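Side-chain contacts in acetaldehyde dehydrogenase (Acetylating) (Geobacillus thermoglucosidasius, PDB 5J78), which probably catalyses the reversible NAD-dependent oxidation of acetaldehyde with coenzyme A to acetyl-CoA: residues V81-F86 / A170-E175; L94-A99 / T146-A151; K374-A379 / E407-D412; N243-I248 / E381-L386; Q31-V36 / T205-K210. All coordinates share one frame; numbering follows the deposited sequence. Where two conformers were deposited one is given.

In the fold
Starting at the N terminus, helix 28-51 opens contact 5, helix 55-84 opens contact 1 and helix 89-107 opens contact 2. They close in reverse order: contact 2 on helix 143-156, contact 1 on helix 170-186 and contact 5 on helix 202-210, so that contact 2 sits within contact 1 and both within contact 5. Together they tie the N-terminal helices to helices of the mixed-sheet part of the fold. Contacts 4 and 3 follow, built round the parallel sheet. Strand 244-248 opens contact 4, and residues 374-379 open contact 3 before contact 4 closes at 381-386, so these two cross; they share helix 376-388 and touch one another. Contact 3 closes last, on helix 403-410.

Contact 1: V81-F86 / A170-E175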
# COMPACT_ATOMS: atom_id res chain seq x y z
N VAL A 81 8.94 32.24 17.43
CA VAL A 81 8.08 33.29 16.88
C VAL A 81 8.56 33.71 15.49
O VAL A 81 7.74 33.84 14.56
CB VAL A 81 8.00 34.55 17.78
CG1 VAL A 81 7.14 35.63 17.10
CG2 VAL A 81 7.42 34.23 19.14
N GLU A 82 9.87 33.91 15.32
CA GLU A 82 10.36 34.46 14.06
C GLU A 82 10.26 33.42 12.95
O GLU A 82 9.95 33.76 11.81
CB GLU A 82 11.81 34.94 14.20
CG GLU A 82 12.03 36.02 15.25
CD GLU A 82 11.60 37.42 14.80
OE1 GLU A 82 10.96 37.56 13.73
OE2 GLU A 82 11.90 38.40 15.52
N GLU A 83 10.49 32.16 13.28
CA GLU A 83 10.55 31.15 12.24
C GLU A 83 9.13 30.78 11.81
O GLU A 83 8.86 30.63 10.61
CB GLU A 83 11.35 29.92 12.70
CG GLU A 83 11.41 28.81 11.66
CD GLU A 83 12.21 27.57 12.12
OE1 GLU A 83 12.41 27.40 13.35
OE2 GLU A 83 12.65 26.77 11.25
N THR A 84 8.22 30.65 12.77
CA THR A 84 6.86 30.19 12.45
C THR A 84 5.87 31.31 12.17
O THR A 84 4.86 31.09 11.51
CB THR A 84 6.26 29.33 13.60
OG1 THR A 84 6.02 30.15 14.74
CG2 THR A 84 7.17 28.16 13.96
N GLY A 85 6.13 32.51 12.70
CA GLY A 85 5.18 33.59 12.59
C GLY A 85 4.03 33.51 13.57
O GLY A 85 3.15 34.38 13.59
N PHE A 86 4.04 32.48 14.42
CA PHE A 86 2.96 32.27 15.40
C PHE A 86 3.28 32.88 16.74
O PHE A 86 4.41 32.76 17.23
CB PHE A 86 2.68 30.76 15.63
CG PHE A 86 2.36 29.98 14.38
CD1 PHE A 86 1.78 30.58 13.28
CD2 PHE A 86 2.63 28.61 14.33
CE1 PHE A 86 1.48 29.85 12.16
CE2 PHE A 86 2.34 27.87 13.19
CZ PHE A 86 1.77 28.48 12.11
N ALA A 170 11.58 23.77 11.89
CA ALA A 170 12.75 22.89 11.98
C ALA A 170 13.93 23.46 12.78
O ALA A 170 14.54 22.75 13.59
CB ALA A 170 13.21 22.51 10.60
N LYS A 171 14.24 24.74 12.58
CA LYS A 171 15.41 25.32 13.26
C LYS A 171 15.21 25.52 14.77
O LYS A 171 16.09 25.19 15.55
CB LYS A 171 15.77 26.65 12.61
CG LYS A 171 16.39 26.51 11.22
CD LYS A 171 16.46 27.85 10.54
CE LYS A 171 16.96 27.71 9.11
NZ LYS A 171 16.00 28.33 8.16
N CYS A 172 14.08 26.07 15.19
CA CYS A 172 13.90 26.27 16.62
C CYS A 172 13.74 24.92 17.36
O CYS A 172 14.22 24.76 18.49
CB CYS A 172 12.71 27.19 16.90
SG CYS A 172 11.13 26.53 16.42
N THR A 173 13.10 23.94 16.71
CA THR A 173 12.96 22.59 17.30
C THR A 173 14.34 21.92 17.48
O THR A 173 14.66 21.42 18.56
CB THR A 173 12.03 21.68 16.41
OG1 THR A 173 10.76 22.33 16.22
CG2 THR A 173 11.77 20.32 17.08
N ALA A 174 15.16 21.93 16.44
CA ALA A 174 16.50 21.39 16.54
C ALA A 174 17.35 22.13 17.57
O ALA A 174 18.16 21.51 18.25
CB ALA A 174 17.18 21.40 15.17
N GLU A 175 17.19 23.44 17.70
CA GLU A 175 18.00 24.19 18.68
C GLU A 175 17.59 23.79 20.10
O GLU A 175 18.45 23.62 20.98
CB GLU A 175 17.85 25.72 18.48
CG GLU A 175 18.59 26.63 19.51
CD GLU A 175 20.10 26.38 19.63
OE1 GLU A 175 20.71 25.74 18.75
OE2 GLU A 175 20.69 26.86 20.63
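Cys-172 N donates to Glu-83 OE1 at 2.8 Å, and Lys-171 N donates to Glu-83 OE2 at 2.9 Å, so two successive backbone amides take the two oxygens of one carboxylate. Each oxygen uses its syn lone pair, and the bonds are fairly straight (N-H...O angles of 159° and 163°); the pair fixes the rotation of the carboxylate. The side chain reaches across fully extended, straight from chi1 (178°) onward. These amides belong to the first turn of helix 170-186, where no preceding turn supplies carbonyls, and a negative charge there probably gains from the helix dipole. Helix 170-186 is part of the alpha/beta, Rossmann-like region that in this family binds the cofactor, and helix 55-84 packs on it. A glutamine in place of Glu-83 would turn an NH2 toward one of the two amides and would probably leave that N-H without its acceptor and the helix start without its facing charge. Lys-171 CB lies 3.4 Å from Glu-83 OE2, but its ammonium turns aside, with NZ 4.8 Å from that oxygen. Next to the carboxylate, the Cys-172 side chain is buried against Met-79 and Ala-80 of helix 55-84.

Contact 2: L94-A99 / T146-A151; sequences LKNLFA and TVIFKA. With ACT (acetate ion), chain I.
Segments 94-99 and 146-151, of helices 89-107 and 143-156, run side by side in the same direction, their segment axes 8.6 Å apart and only 1° from parallel, with the CA atoms of Ala-99 and Phe-149 as close as 5.0 Å. Helix 143-156 lies against strand 124-138 of the mixed sheet, Val-147 and Lys-150 packing on Ile-138, and helix 89-107 forms a second layer on it. The short distance suits the small side chain of Ala-99, which points straight at the partner helix. Its CB presses on Ile-148 CG2 at 3.5 Å, tighter than usual for two carbons, and also lies 4.2 Å from Phe-149 CB, while the Phe-149 ring swings off. Ile-148 CG2, anti to the backbone N, meets Ala-99, whereas CG1 (chi1 -68°) carries CD1 back toward the N-terminal end of its helix, to Asn-96. There CD1 lies 3.8 Å from Asn-96 OD1, the two side chains crossing at about a right angle. The buried amide of Asn-96 has partners at both ends, the hydroxyl of Thr-144 for OD1 and the carbonyl of Ala-73 for ND2. Beside it an acetate ion, probably from the crystallisation liquor, accepts from Lys-95 NZ at 2.8 Å through its O; Ser-145 and Lys-92 bond it too, and Lys-95 forms a salt bridge with Asp-268. The contact is thus apolar and buried, and the acetate probably balances part of the lysine charge.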
# COMPACT_ATOMS: atom_id res chain seq x y z
N LEU A 94 7.08 32.02 28.58
CA LEU A 94 6.31 31.43 29.66
C LEU A 94 5.99 29.96 29.38
O LEU A 94 6.06 29.12 30.28
CB LEU A 94 5.00 32.19 29.86
CG LEU A 94 5.12 33.58 30.48
CD1 LEU A 94 3.77 34.29 30.48
CD2 LEU A 94 5.68 33.49 31.89
N LYS A 95 5.63 29.68 28.14
CA LYS A 95 5.39 28.31 27.71
C LYS A 95 6.64 27.45 27.92
O LYS A 95 6.53 26.34 28.43
CB LYS A 95 4.94 28.30 26.24
CG LYS A 95 4.19 27.04 25.82
CD LYS A 95 3.96 26.93 24.33
CE LYS A 95 3.13 28.10 23.76
NZ LYS A 95 3.05 27.93 22.26
N ASN A 96 7.82 27.95 27.57
CA ASN A 96 9.05 27.18 27.77
C ASN A 96 9.34 26.98 29.26
O ASN A 96 9.86 25.93 29.65
CB ASN A 96 10.26 27.85 27.10
CG ASN A 96 10.23 27.73 25.59
OD1 ASN A 96 9.68 26.79 25.04
ND2 ASN A 96 10.84 28.69 24.91
N LEU A 97 9.00 27.99 30.06
CA LEU A 97 9.24 27.94 31.49
C LEU A 97 8.26 26.97 32.16
O LEU A 97 8.57 26.37 33.18
CB LEU A 97 9.11 29.34 32.11
CG LEU A 97 10.24 30.33 31.81
CD1 LEU A 97 9.88 31.67 32.37
CD2 LEU A 97 11.56 29.83 32.42
N PHE A 98 7.08 26.81 31.56
CA PHE A 98 6.13 25.82 32.03
C PHE A 98 6.76 24.44 31.87
O PHE A 98 6.69 23.61 32.78
CB PHE A 98 4.78 25.92 31.26
CG PHE A 98 3.87 24.75 31.51
CD1 PHE A 98 3.10 24.68 32.66
CD2 PHE A 98 3.79 23.71 30.59
CE1 PHE A 98 2.26 23.56 32.89
CE2 PHE A 98 2.96 22.60 30.82
CZ PHE A 98 2.20 22.54 31.98
N ALA A 99 7.42 24.20 30.74
CA ALA A 99 8.05 22.90 30.54
C ALA A 99 9.26 22.76 31.43
O ALA A 99 9.51 21.69 31.99
CB ALA A 99 8.44 22.72 29.10
N THR A 146 7.52 21.80 23.67
CA THR A 146 7.18 20.37 23.56
C THR A 146 8.46 19.52 23.57
O THR A 146 8.50 18.39 24.10
CB THR A 146 6.35 20.06 22.29
OG1 THR A 146 5.15 20.85 22.29
CG2 THR A 146 5.94 18.57 22.25
N VAL A 147 9.51 20.06 22.98
CA VAL A 147 10.81 19.42 22.98
C VAL A 147 11.33 19.33 24.40
O VAL A 147 11.84 18.28 24.82
CB VAL A 147 11.84 20.17 22.11
CG1 VAL A 147 13.26 19.72 22.44
CG2 VAL A 147 11.54 19.96 20.65
N ILE A 148 11.23 20.44 25.13
CA ILE A 148 11.70 20.49 26.51
C ILE A 148 10.93 19.47 27.34
O ILE A 148 11.51 18.65 28.04
CB ILE A 148 11.53 21.90 27.09
CG1 ILE A 148 12.48 22.89 26.39
CG2 ILE A 148 11.78 21.90 28.59
CD1 ILE A 148 12.11 24.32 26.58
N PHE A 149 9.60 19.53 27.23
CA PHE A 149 8.70 18.63 27.95
C PHE A 149 9.03 17.16 27.67
O PHE A 149 9.27 16.38 28.59
CB PHE A 149 7.25 18.99 27.58
CG PHE A 149 6.29 17.84 27.65
CD1 PHE A 149 5.92 17.27 28.88
CD2 PHE A 149 5.74 17.33 26.49
CE1 PHE A 149 5.03 16.19 28.92
CE2 PHE A 149 4.86 16.25 26.53
CZ PHE A 149 4.51 15.67 27.75
N LYS A 150 9.10 16.80 26.39
CA LYS A 150 9.35 15.41 26.00
C LYS A 150 10.75 14.92 26.35
O LYS A 150 10.94 13.75 26.73
CB LYS A 150 9.09 15.23 24.50
CG LYS A 150 7.61 15.29 24.16
CD LYS A 150 7.32 14.97 22.70
CE LYS A 150 5.82 14.95 22.46
NZ LYS A 150 5.43 14.72 21.04
N ALA A 151 11.74 15.80 26.22
CA ALA A 151 13.10 15.40 26.54
C ALA A 151 13.24 15.09 28.02
O ALA A 151 13.87 14.10 28.39
CB ALA A 151 14.10 16.47 26.13
C ACT I . 6.68 27.36 22.08
O ACT I . 5.68 27.75 21.45
OXT ACT I . 6.79 26.16 22.29
CH3 ACT I . 7.70 28.31 22.63

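Contact 3: K374-A379 / E407-D412; sequences KGMEEA and EAYTID
The first turn of helix 376-388 faces helix 403-410, with the CA atoms of Met-376 and Tyr-409 6.7 Å apart. The helices belong to two successive beta-alpha-beta crossovers: one links strands 367-373 and 395-399, passing over the intervening strands 276-282 and 244-248, the other links strands 395-399 and 415-420, and the helices lie together on one face of the parallel sheet. Ahead of the helix start at the N-cap Gly-375, Lys-374 N donates to Glu-378 OE2 at 2.6 Å. Met-376 sends its side chain across the gap, CG and SD extended (chi1 154°), before chi3 turns the methyl back. The sulfur does most of the touching: SD lies 3.7 Å from Ala-408 CB and 4.2 Å from Tyr-409 CB, so it rests over the backbone joining these two residues, and CE adds a looser contact with the same alanine methyl. Next to the sulfur, the buried Tyr-409 brings its ring toward helix 376-388, a chi1 of -178° setting CG opposite its own amide nitrogen. Tyr-247 of strand 244-248 also meets the ring, and Lys-413 makes a cation-pi contact with it, so the aromatic group fills the space between the two helices and the sheet. Thr-410 and Ile-411 pack on the second subunit. The Ala-379 methyl meets the tyrosine ring obliquely, its CB 4.0 Å from Tyr-409 CE1, while the carbonyl oxygen of Met-376 lies at the ring edge and Tyr-409 OH comes to 3.9 Å from Ala-379 O.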
# COMPACT_ATOMS: atom_id res chain seq x y z
N LYS A 374 -30.20 29.34 27.21
CA LYS A 374 -31.22 29.62 28.23
C LYS A 374 -30.79 29.06 29.58
O LYS A 374 -30.98 29.71 30.62
CB LYS A 374 -32.56 29.04 27.81
CG LYS A 374 -33.41 29.97 26.94
CD LYS A 374 -33.38 29.58 25.45
CE LYS A 374 -33.97 28.18 25.21
NZ LYS A 374 -34.47 28.00 23.81
N GLY A 375 -30.20 27.87 29.56
CA GLY A 375 -29.66 27.27 30.77
C GLY A 375 -28.62 26.19 30.50
O GLY A 375 -28.13 26.04 29.38
N MET A 376 -28.31 25.45 31.56
CA MET A 376 -27.35 24.35 31.54
C MET A 376 -27.64 23.26 30.52
O MET A 376 -26.73 22.75 29.88
CB MET A 376 -27.30 23.73 32.92
CG MET A 376 -26.86 22.28 32.96
SD MET A 376 -26.55 21.76 34.66
CE MET A 376 -28.15 21.95 35.45
N GLU A 377 -28.90 22.88 30.40
CA GLU A 377 -29.26 21.82 29.45
C GLU A 377 -28.97 22.25 28.01
O GLU A 377 -28.43 21.47 27.24
CB GLU A 377 -30.73 21.43 29.57
CG GLU A 377 -31.17 20.40 28.54
CD GLU A 377 -32.64 20.03 28.66
OE1 GLU A 377 -33.36 20.68 29.45
OE2 GLU A 377 -33.07 19.08 27.96
N GLU A 378 -29.34 23.47 27.65
CA GLU A 378 -29.05 23.97 26.31
C GLU A 378 -27.54 24.11 26.10
O GLU A 378 -27.02 23.84 25.01
CB GLU A 378 -29.73 25.32 26.04
CG GLU A 378 -29.38 25.87 24.65
CD GLU A 378 -30.18 27.10 24.27
OE1 GLU A 378 -30.38 27.32 23.05
OE2 GLU A 378 -30.60 27.85 25.17
N ALA A 379 -26.85 24.54 27.15
CA ALA A 379 -25.39 24.62 27.15
C ALA A 379 -24.74 23.24 26.86
O ALA A 379 -23.82 23.14 26.05
CB ALA A 379 -24.90 25.18 28.49
N GLU A 407 -21.51 19.85 39.12
CA GLU A 407 -21.65 18.39 39.14
C GLU A 407 -22.53 17.87 38.01
O GLU A 407 -22.18 16.90 37.34
CB GLU A 407 -22.21 17.95 40.50
CG GLU A 407 -21.14 17.89 41.59
CD GLU A 407 -21.71 17.78 43.00
OE1 GLU A 407 -22.94 17.59 43.15
OE2 GLU A 407 -20.92 17.89 43.97
N ALA A 408 -23.67 18.51 37.79
CA ALA A 408 -24.59 18.10 36.72
C ALA A 408 -24.06 18.35 35.30
O ALA A 408 -24.30 17.55 34.37
CB ALA A 408 -25.92 18.82 36.90
N TYR A 409 -23.34 19.45 35.11
CA TYR A 409 -22.87 19.84 33.78
C TYR A 409 -21.69 18.96 33.34
O TYR A 409 -21.59 18.56 32.18
CB TYR A 409 -22.46 21.32 33.75
CG TYR A 409 -22.00 21.79 32.39
CD1 TYR A 409 -22.91 21.94 31.36
CD2 TYR A 409 -20.67 22.08 32.13
CE1 TYR A 409 -22.51 22.36 30.10
CE2 TYR A 409 -20.26 22.52 30.87
CZ TYR A 409 -21.19 22.66 29.87
OH TYR A 409 -20.81 23.08 28.60
N THR A 410 -20.81 18.66 34.29
CA THR A 410 -19.53 18.04 34.00
C THR A 410 -19.59 16.51 33.83
O THR A 410 -18.76 15.95 33.12
CB THR A 410 -18.50 18.36 35.11
OG1 THR A 410 -19.00 17.95 36.39
CG2 THR A 410 -18.17 19.86 35.13
N ILE A 411 -20.56 15.84 34.45
CA ILE A 411 -20.51 14.37 34.55
C ILE A 411 -20.47 13.67 33.18
O ILE A 411 -19.78 12.66 33.02
CB ILE A 411 -21.69 13.82 35.38
CG1 ILE A 411 -21.57 12.28 35.57
CG2 ILE A 411 -23.03 14.16 34.72
CD1 ILE A 411 -20.39 11.83 36.41
N ASP A 412 -21.17 14.21 32.18
CA ASP A 412 -21.29 13.54 30.88
C ASP A 412 -20.54 14.20 29.71
O ASP A 412 -20.85 13.93 28.55
CB ASP A 412 -22.77 13.41 30.50
CG ASP A 412 -23.45 14.77 30.30
OD1 ASP A 412 -22.84 15.80 30.65
OD2 ASP A 412 -24.60 14.80 29.81

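Contact 4: N243-I248 / E381-L386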
# COMPACT_ATOMS: atom_id res chain seq x y z
N ASN A 243 -11.46 21.74 20.51
CA ASN A 243 -12.38 22.75 20.04
C ASN A 243 -13.22 23.13 21.23
O ASN A 243 -14.41 22.85 21.27
CB ASN A 243 -13.26 22.27 18.89
CG ASN A 243 -14.09 23.41 18.30
OD1 ASN A 243 -13.68 24.56 18.36
ND2 ASN A 243 -15.25 23.10 17.73
N VAL A 244 -12.56 23.77 22.18
CA VAL A 244 -13.04 23.82 23.56
C VAL A 244 -14.20 24.78 23.80
O VAL A 244 -14.05 25.99 23.61
CB VAL A 244 -11.91 24.22 24.50
CG1 VAL A 244 -12.42 24.33 25.95
CG2 VAL A 244 -10.76 23.22 24.39
N PRO A 245 -15.36 24.24 24.21
CA PRO A 245 -16.49 25.08 24.59
C PRO A 245 -16.44 25.41 26.07
O PRO A 245 -16.08 24.53 26.85
CB PRO A 245 -17.70 24.22 24.25
CG PRO A 245 -17.21 22.81 24.54
CD PRO A 245 -15.75 22.81 24.15
N VAL A 246 -16.78 26.64 26.44
CA VAL A 246 -16.78 27.04 27.84
C VAL A 246 -18.12 27.67 28.20
O VAL A 246 -18.60 28.60 27.54
CB VAL A 246 -15.62 28.03 28.15
CG1 VAL A 246 -15.63 28.44 29.62
CG2 VAL A 246 -14.31 27.39 27.82
N TYR A 247 -18.72 27.13 29.26
CA TYR A 247 -20.04 27.55 29.75
C TYR A 247 -19.88 28.57 30.88
O TYR A 247 -19.21 28.28 31.87
CB TYR A 247 -20.82 26.33 30.25
CG TYR A 247 -22.20 26.59 30.83
CD1 TYR A 247 -23.06 27.54 30.30
CD2 TYR A 247 -22.66 25.83 31.92
CE1 TYR A 247 -24.33 27.76 30.84
CE2 TYR A 247 -23.92 26.04 32.46
CZ TYR A 247 -24.75 27.00 31.91
OH TYR A 247 -26.00 27.20 32.45
N ILE A 248 -20.46 29.76 30.72
CA ILE A 248 -20.53 30.71 31.83
C ILE A 248 -21.97 30.67 32.35
O ILE A 248 -22.90 31.15 31.70
CB ILE A 248 -20.14 32.16 31.44
CG1 ILE A 248 -18.79 32.19 30.72
CG2 ILE A 248 -20.08 33.05 32.70
CD1 ILE A 248 -18.37 33.56 30.18
N GLU A 381 -26.06 20.61 25.25
CA GLU A 381 -26.34 20.21 23.87
C GLU A 381 -25.43 20.94 22.87
O GLU A 381 -24.98 20.34 21.89
CB GLU A 381 -27.82 20.45 23.55
CG GLU A 381 -28.77 19.64 24.45
CD GLU A 381 -30.22 20.13 24.41
OE1 GLU A 381 -31.11 19.39 24.89
OE2 GLU A 381 -30.47 21.25 23.91
N LEU A 382 -25.16 22.23 23.11
CA LEU A 382 -24.24 22.99 22.25
C LEU A 382 -22.78 22.55 22.44
O LEU A 382 -22.04 22.37 21.47
CB LEU A 382 -24.34 24.50 22.52
CG LEU A 382 -25.43 25.29 21.80
CD1 LEU A 382 -25.35 26.71 22.30
CD2 LEU A 382 -25.27 25.24 20.29
N ALA A 383 -22.38 22.41 23.69
CA ALA A 383 -21.05 21.88 24.01
C ALA A 383 -20.83 20.57 23.26
O ALA A 383 -19.79 20.36 22.63
CB ALA A 383 -20.89 21.67 25.51
N GLN A 384 -21.83 19.70 23.28
CA GLN A 384 -21.70 18.38 22.65
C GLN A 384 -21.49 18.54 21.15
O GLN A 384 -20.59 17.91 20.58
CB GLN A 384 -22.94 17.51 22.96
CG GLN A 384 -22.93 16.17 22.27
CD GLN A 384 -21.80 15.28 22.74
OE1 GLN A 384 -21.30 15.42 23.87
NE2 GLN A 384 -21.38 14.37 21.88
N LYS A 385 -22.26 19.43 20.53
CA LYS A 385 -22.13 19.70 19.09
C LYS A 385 -20.79 20.34 18.68
O LYS A 385 -20.24 20.02 17.62
CB LYS A 385 -23.26 20.62 18.63
CG LYS A 385 -24.63 19.97 18.50
CD LYS A 385 -25.51 20.79 17.55
CE LYS A 385 -26.97 20.35 17.56
NZ LYS A 385 -27.68 20.81 18.78
N LEU A 386 -20.30 21.26 19.50
CA LEU A 386 -19.00 21.88 19.26
C LEU A 386 -17.86 20.85 19.35
O LEU A 386 -16.95 20.86 18.52
CB LEU A 386 -18.80 23.03 20.24
CG LEU A 386 -19.77 24.19 19.92
CD1 LEU A 386 -20.08 25.05 21.13
CD2 LEU A 386 -19.22 25.03 18.80
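Leu-386, Pro-245 and Asn-243 carry this contact, in which helix 376-388 lies on strand 244-248 of a seven-stranded parallel sheet with an alpha/beta, Rossmann-like layout. Leu-386 points at the strand and lays CD1 4.0 Å from Pro-245 CB. The proline ring, also directed at the helix, sits between Leu-386 and the preceding turn: Pro-245 CG is 4.0 Å from Ala-383 CB. Leu-386 also packs on Leu-280 and Tyr-371 of other strands, so the same side chain spans several strands of the sheet. Asn-243, next to Val-244, turns its amide toward the helix, a chi1 of -172° carrying CG away from the main-chain N, and ND2 bonds both to the carbonyl of Leu-386 and to that of Ser-360 in a loop. An alanine in place of Asn-243 would remove both N-H groups and is likely to leave the carbonyls of Leu-386 and Ser-360 without their shared mate and the loop freer to shift against the helix. Strand 244-248 itself is held by backbone bonds to strands 276-282 and 395-399. The Asn-243 ND2 to Leu-386 O bond, 2.9 Å long, is bent (141° at the hydrogen), and its donor stands 39° above the carbonyl plane.

Contact 5: Q31-V36 / T205-K210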
# COMPACT_ATOMS: atom_id res chain seq x y z
N GLN A 31 19.12 11.44 2.11
CA GLN A 31 19.99 11.95 3.17
C GLN A 31 19.23 12.06 4.48
O GLN A 31 19.77 11.77 5.54
CB GLN A 31 20.57 13.31 2.80
CG GLN A 31 21.56 13.27 1.64
CD GLN A 31 21.86 14.64 1.08
OE1 GLN A 31 21.19 15.62 1.42
NE2 GLN A 31 22.88 14.73 0.23
N SER A 32 17.96 12.47 4.42
CA SER A 32 17.19 12.56 5.65
C SER A 32 16.92 11.15 6.22
O SER A 32 16.96 10.95 7.43
CB SER A 32 15.90 13.34 5.43
OG SER A 32 14.95 12.62 4.67
N ILE A 33 16.70 10.16 5.36
CA ILE A 33 16.58 8.78 5.84
C ILE A 33 17.86 8.32 6.52
O ILE A 33 17.83 7.76 7.63
CB ILE A 33 16.21 7.79 4.71
CG1 ILE A 33 14.81 8.09 4.17
CG2 ILE A 33 16.22 6.33 5.21
CD1 ILE A 33 14.48 7.34 2.87
N GLN A 34 18.99 8.53 5.86
CA GLN A 34 20.28 8.19 6.42
C GLN A 34 20.47 8.83 7.79
O GLN A 34 20.92 8.19 8.74
CB GLN A 34 21.40 8.63 5.48
CG GLN A 34 22.76 8.12 5.88
CD GLN A 34 22.83 6.63 5.80
OE1 GLN A 34 22.98 6.07 4.72
NE2 GLN A 34 22.71 5.98 6.94
N GLU A 35 20.12 10.11 7.89
CA GLU A 35 20.26 10.83 9.15
C GLU A 35 19.45 10.15 10.27
O GLU A 35 19.99 9.87 11.34
CB GLU A 35 19.82 12.28 8.99
CG GLU A 35 19.99 13.15 10.24
CD GLU A 35 19.49 14.60 10.08
OE1 GLU A 35 18.39 14.82 9.53
OE2 GLU A 35 20.20 15.52 10.50
N VAL A 36 18.17 9.85 10.01
CA VAL A 36 17.34 9.09 10.97
C VAL A 36 18.01 7.79 11.41
O VAL A 36 18.06 7.47 12.62
CB VAL A 36 15.96 8.76 10.36
CG1 VAL A 36 15.16 7.82 11.24
CG2 VAL A 36 15.18 10.05 10.16
N THR A 205 10.12 11.15 8.32
CA THR A 205 9.06 10.90 9.30
C THR A 205 8.65 9.44 9.27
O THR A 205 8.51 8.79 10.31
CB THR A 205 7.84 11.77 9.02
OG1 THR A 205 8.24 13.14 8.94
CG2 THR A 205 6.81 11.61 10.14
N ASN A 206 8.48 8.93 8.06
CA ASN A 206 8.12 7.54 7.84
C ASN A 206 9.19 6.58 8.36
O ASN A 206 8.89 5.58 9.04
CB ASN A 206 7.88 7.33 6.35
CG ASN A 206 7.37 5.94 6.03
OD1 ASN A 206 6.21 5.60 6.33
ND2 ASN A 206 8.21 5.13 5.41
N GLU A 207 10.45 6.89 8.07
CA GLU A 207 11.55 6.06 8.51
C GLU A 207 11.56 6.03 10.04
O GLU A 207 11.68 4.98 10.64
CB GLU A 207 12.89 6.61 7.97
CG GLU A 207 14.10 5.72 8.24
CD GLU A 207 14.13 4.44 7.40
OE1 GLU A 207 13.35 4.32 6.43
OE2 GLU A 207 14.95 3.54 7.70
N LEU A 208 11.43 7.19 10.65
CA LEU A 208 11.50 7.29 12.11
C LEU A 208 10.37 6.51 12.78
O LEU A 208 10.58 5.86 13.81
CB LEU A 208 11.46 8.75 12.56
CG LEU A 208 11.46 8.93 14.07
CD1 LEU A 208 12.76 8.44 14.69
CD2 LEU A 208 11.25 10.41 14.40
N MET A 209 9.18 6.59 12.20
CA MET A 209 8.01 5.95 12.80
C MET A 209 8.06 4.42 12.66
O MET A 209 7.57 3.72 13.53
CB MET A 209 6.72 6.49 12.17
CG MET A 209 6.34 7.89 12.64
SD MET A 209 4.65 8.28 12.18
CE MET A 209 4.55 9.94 12.84
N LYS A 210 8.68 3.90 11.60
CA LYS A 210 8.58 2.46 11.30
C LYS A 210 9.87 1.68 11.53
O LYS A 210 9.86 0.46 11.45
CB LYS A 210 8.13 2.27 9.86
CG LYS A 210 6.74 2.87 9.60
CD LYS A 210 6.40 2.79 8.13
CE LYS A 210 4.94 3.09 7.88
NZ LYS A 210 4.60 3.03 6.43
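Ile-33 and Glu-207 meet with their side chains at about a right angle, the isoleucine CG2 methyl lying over the flat carboxylate: Ile-33 CG2 is 3.6 Å from Glu-207 CD and nearly as close to both oxygens. Glu-207 leaves its helix with CG anti to the backbone N (chi1 -173°) and bends at chi2 (72°), which turns the carboxylate off to one flank of the interface, broadside to Ile-33. OE2 also forms a salt bridge with Arg-37 of the same helix 28-51, while the aliphatic part and a carboxylate face meet Val-36 and Ile-33. Val-36, one turn on, points directly at the partner helix and approaches Glu-207 obliquely, its CG1 3.8 Å from Glu-207 CG. That same CG1 also rests against the backbone of Leu-208, 3.8 Å from its CA, and 4.0 Å from Leu-208 CB. Ile-33 also touches Leu-30 of the third subunit. The two helices run in roughly the same direction, their segment axes 9.0 Å apart at a crossing angle of -26°. Leu-208 reaches on to strands 160-165 and 124-138, placing helix 202-210 between helix 28-51 and the mixed sheet.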